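Local atomic coordinates of probable arabinosyltransferase C (Mycobacterium tuberculosis, PDB entry 3PTY), a protein that probably transfers arabinose units to build the arabinan of the mycobacterial cell wall, its C-terminal domain, described here, being a lectin-like carbohydrate-binding module. Residues P43-A56 / L121-L133. Numbering follows the deposited sequence.
Sequences PNAGMLAPVTAPLA and LPYNLDPARTPVL
Pro43 and Leu125 at one end, and Ala56 and Pro131 at the other, bring two loops of the β-sandwich domain together, with CA atoms 6.1 and 5.9 Å apart; between these points 43-56 bows away. Segment 121-133, which leads into edge strand 133-134, begins with a type I' turn from Pro122 to Leu125. Both central residues, Tyr123 and Asn124, have left-handed helical backbone angles, which asparagine tolerates well. The Pro43 ring lies against this turn, its CG 3.1 Å from Tyr123 O, while the Tyr123 ring leads away from 43-56, toward strand 322-331 of the mixed sheet.

Leu125 supplies the apolar centre. Its CD2 meets both Pro43 CB, at 3.6 Å, and the methyl CE of Met47, whose flexible chain bends at chi2 (-71°) and crosses the leucine at about a right angle. Farther along, Leu55 CD2 packs on Pro131 CD at 3.7 Å, the compact, rigid proline ring lying crosswise to the leucine.

Arg129 lies where the loops face each other, with Asn44 CB 3.5 Å above its guanidinium plane, offset toward the rim. Arg129 NE makes a nearly straight salt-bridge hydrogen bond to Asp126 OD2 (3.0 Å, 168°), in the guanidinium plane, which helps hold that group's rotation, while Asp126 OD1 accepts Ala128 N in an Asx turn. Asp126 O is gripped twice: Arg129 N reaches one face of the carbonyl plane and Thr130 OG1, 2.7 Å from Asp126 O, the opposite one.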
# COMPACT_ATOMS: atom_id res chain seq x y z
N PRO A 43 8.71 -7.78 -22.57
CA PRO A 43 7.84 -8.93 -22.82
C PRO A 43 7.81 -9.31 -24.30
O PRO A 43 7.58 -10.46 -24.63
CB PRO A 43 6.46 -8.43 -22.35
CG PRO A 43 6.59 -6.92 -22.36
CD PRO A 43 7.99 -6.68 -21.90
N ASN A 44 8.05 -8.36 -25.19
CA ASN A 44 8.03 -8.71 -26.61
C ASN A 44 9.18 -9.61 -27.05
O ASN A 44 9.04 -10.38 -28.00
CB ASN A 44 7.90 -7.47 -27.47
CG ASN A 44 6.46 -7.02 -27.59
OD1 ASN A 44 5.61 -7.67 -28.23
ND2 ASN A 44 6.16 -5.92 -26.94
N ALA A 45 10.30 -9.53 -26.35
CA ALA A 45 11.45 -10.37 -26.66
C ALA A 45 11.16 -11.85 -26.41
O ALA A 45 11.80 -12.71 -27.00
CB ALA A 45 12.67 -9.92 -25.84
N GLY A 46 10.18 -12.14 -25.56
CA GLY A 46 9.88 -13.53 -25.23
C GLY A 46 8.75 -14.17 -26.03
O GLY A 46 8.48 -15.37 -25.91
N MET A 47 8.07 -13.36 -26.84
CA MET A 47 6.93 -13.84 -27.62
C MET A 47 7.30 -15.05 -28.48
O MET A 47 8.35 -15.07 -29.12
CB MET A 47 6.39 -12.72 -28.52
CG MET A 47 5.69 -11.59 -27.78
SD MET A 47 4.10 -12.11 -27.12
CE MET A 47 3.66 -10.69 -26.12
N LEU A 48 6.45 -16.07 -28.49
CA LEU A 48 6.67 -17.22 -29.36
C LEU A 48 6.40 -16.81 -30.79
O LEU A 48 5.49 -16.04 -31.06
CB LEU A 48 5.73 -18.37 -28.99
CG LEU A 48 5.81 -18.92 -27.56
CD1 LEU A 48 4.92 -20.15 -27.45
CD2 LEU A 48 7.25 -19.25 -27.20
N ALA A 49 7.20 -17.34 -31.72
CA ALA A 49 6.94 -17.12 -33.15
C ALA A 49 5.73 -17.95 -33.57
O ALA A 49 5.59 -19.10 -33.17
CB ALA A 49 8.17 -17.51 -33.97
N PRO A 50 4.85 -17.36 -34.39
CA PRO A 50 3.76 -18.17 -34.95
C PRO A 50 4.35 -19.24 -35.85
O PRO A 50 5.38 -19.00 -36.47
CB PRO A 50 2.97 -17.17 -35.80
CG PRO A 50 3.37 -15.82 -35.30
CD PRO A 50 4.79 -15.96 -34.83
N VAL A 51 3.70 -20.40 -35.94
CA VAL A 51 4.20 -21.46 -36.82
C VAL A 51 4.03 -21.09 -38.29
O VAL A 51 4.98 -21.17 -39.07
CB VAL A 51 3.50 -22.80 -36.56
CG1 VAL A 51 3.92 -23.84 -37.61
CG2 VAL A 51 3.82 -23.30 -35.15
N THR A 52 2.82 -20.69 -38.67
CA THR A 52 2.55 -20.39 -40.07
C THR A 52 2.02 -18.98 -40.34
O THR A 52 2.34 -18.38 -41.36
CB THR A 52 1.59 -21.42 -40.70
OG1 THR A 52 0.40 -21.52 -39.91
CG2 THR A 52 2.26 -22.79 -40.79
N ALA A 53 1.21 -18.45 -39.42
CA ALA A 53 0.55 -17.16 -39.66
C ALA A 53 1.45 -15.96 -39.36
O ALA A 53 2.31 -16.03 -38.48
CB ALA A 53 -0.74 -17.08 -38.85
N PRO A 54 1.25 -14.85 -40.09
CA PRO A 54 1.95 -13.61 -39.71
C PRO A 54 1.56 -13.22 -38.29
O PRO A 54 0.48 -13.58 -37.82
CB PRO A 54 1.40 -12.57 -40.70
CG PRO A 54 0.86 -13.36 -41.84
CD PRO A 54 0.37 -14.66 -41.26
N LEU A 55 2.44 -12.49 -37.61
CA LEU A 55 2.23 -12.08 -36.22
C LEU A 55 0.87 -11.44 -35.99
O LEU A 55 0.19 -11.71 -34.99
CB LEU A 55 3.35 -11.11 -35.82
CG LEU A 55 3.40 -10.54 -34.41
CD1 LEU A 55 4.81 -10.08 -34.10
CD2 LEU A 55 2.42 -9.39 -34.27
N ALA A 56 0.46 -10.57 -36.91
CA ALA A 56 -0.79 -9.84 -36.77
C ALA A 56 -1.99 -10.77 -36.78
O ALA A 56 -3.01 -10.49 -36.15
CB ALA A 56 -0.93 -8.78 -37.88
N LEU A 121 -1.80 -0.97 -23.72
CA LEU A 121 -1.25 -2.25 -23.26
C LEU A 121 -0.35 -2.07 -22.04
O LEU A 121 0.35 -1.08 -21.95
CB LEU A 121 -0.45 -2.91 -24.37
CG LEU A 121 -1.21 -3.20 -25.67
CD1 LEU A 121 -0.33 -3.96 -26.65
CD2 LEU A 121 -2.48 -3.97 -25.36
N PRO A 122 -0.35 -3.05 -21.12
CA PRO A 122 0.49 -2.98 -19.93
C PRO A 122 1.91 -3.49 -20.18
O PRO A 122 2.20 -3.97 -21.27
CB PRO A 122 -0.23 -3.92 -18.97
CG PRO A 122 -0.68 -5.05 -19.90
CD PRO A 122 -1.12 -4.31 -21.18
N TYR A 123 2.76 -3.38 -19.16
CA TYR A 123 4.06 -4.05 -19.13
C TYR A 123 5.00 -3.67 -20.26
O TYR A 123 5.93 -4.41 -20.58
CB TYR A 123 3.88 -5.57 -19.11
CG TYR A 123 2.94 -6.05 -18.02
CD1 TYR A 123 1.90 -6.92 -18.31
CD2 TYR A 123 3.09 -5.61 -16.71
CE1 TYR A 123 1.04 -7.35 -17.33
CE2 TYR A 123 2.23 -6.04 -15.72
CZ TYR A 123 1.21 -6.91 -16.03
OH TYR A 123 0.35 -7.34 -15.05
N ASN A 124 4.76 -2.51 -20.85
CA ASN A 124 5.53 -2.06 -22.00
C ASN A 124 5.46 -2.99 -23.21
O ASN A 124 6.37 -3.01 -24.04
CB ASN A 124 6.98 -1.78 -21.60
CG ASN A 124 7.14 -0.45 -20.88
OD1 ASN A 124 6.64 0.58 -21.35
ND2 ASN A 124 7.82 -0.47 -19.76
N LEU A 125 4.38 -3.76 -23.31
CA LEU A 125 4.09 -4.48 -24.55
C LEU A 125 4.01 -3.48 -25.70
O LEU A 125 3.37 -2.44 -25.59
CB LEU A 125 2.77 -5.24 -24.44
CG LEU A 125 2.80 -6.49 -23.55
CD1 LEU A 125 1.39 -6.87 -23.10
CD2 LEU A 125 3.48 -7.66 -24.27
N ASP A 126 4.65 -3.81 -26.82
CA ASP A 126 4.68 -2.92 -27.97
C ASP A 126 3.46 -3.16 -28.86
O ASP A 126 3.35 -4.21 -29.48
CB ASP A 126 5.98 -3.16 -28.74
CG ASP A 126 6.11 -2.31 -30.00
OD1 ASP A 126 5.23 -1.45 -30.25
OD2 ASP A 126 7.10 -2.49 -30.72
N PRO A 127 2.55 -2.18 -28.93
CA PRO A 127 1.32 -2.37 -29.72
C PRO A 127 1.61 -2.73 -31.17
O PRO A 127 0.82 -3.44 -31.80
CB PRO A 127 0.64 -0.99 -29.65
CG PRO A 127 1.25 -0.31 -28.46
CD PRO A 127 2.65 -0.83 -28.36
N ALA A 128 2.72 -2.24 -31.71
CA ALA A 128 3.08 -2.54 -33.09
C ALA A 128 3.47 -4.00 -33.26
O ALA A 128 3.57 -4.50 -34.38
CB ALA A 128 4.20 -1.61 -33.59
N ARG A 129 3.69 -4.70 -32.15
CA ARG A 129 4.07 -6.11 -32.19
C ARG A 129 3.16 -7.00 -31.34
O ARG A 129 3.46 -8.17 -31.12
CB ARG A 129 5.52 -6.29 -31.72
CG ARG A 129 6.57 -5.85 -32.75
CD ARG A 129 7.98 -6.13 -32.25
NE ARG A 129 8.33 -5.22 -31.17
CZ ARG A 129 9.29 -5.44 -30.28
NH1 ARG A 129 10.01 -6.55 -30.33
NH2 ARG A 129 9.53 -4.54 -29.33
N THR A 130 2.05 -6.45 -30.87
CA THR A 130 1.20 -7.19 -29.94
C THR A 130 -0.27 -7.09 -30.30
O THR A 130 -0.93 -6.13 -29.92
CB THR A 130 1.38 -6.68 -28.50
OG1 THR A 130 2.78 -6.56 -28.21
CG2 THR A 130 0.73 -7.64 -27.51
N PRO A 131 -0.78 -8.09 -31.03
CA PRO A 131 -2.22 -8.13 -31.29
C PRO A 131 -2.97 -8.37 -29.99
O PRO A 131 -2.42 -8.96 -29.05
CB PRO A 131 -2.40 -9.35 -32.20
CG PRO A 131 -1.09 -10.06 -32.25
CD PRO A 131 -0.07 -9.30 -31.47
N VAL A 132 -4.22 -7.93 -29.94
CA VAL A 132 -5.08 -8.14 -28.78
C VAL A 132 -6.43 -8.58 -29.31
O VAL A 132 -6.89 -8.06 -30.32
CB VAL A 132 -5.33 -6.82 -28.01
CG1 VAL A 132 -6.04 -7.11 -26.70
CG2 VAL A 132 -4.04 -6.10 -27.75
N LEU A 133 -7.08 -9.51 -28.62
CA LEU A 133 -8.47 -9.86 -28.91
C LEU A 133 -9.27 -10.01 -27.61
O LEU A 133 -8.81 -10.67 -26.67
CB LEU A 133 -8.55 -11.15 -29.73
CG LEU A 133 -8.06 -11.10 -31.19
CD1 LEU A 133 -8.09 -12.49 -31.82
CD2 LEU A 133 -8.88 -10.09 -32.03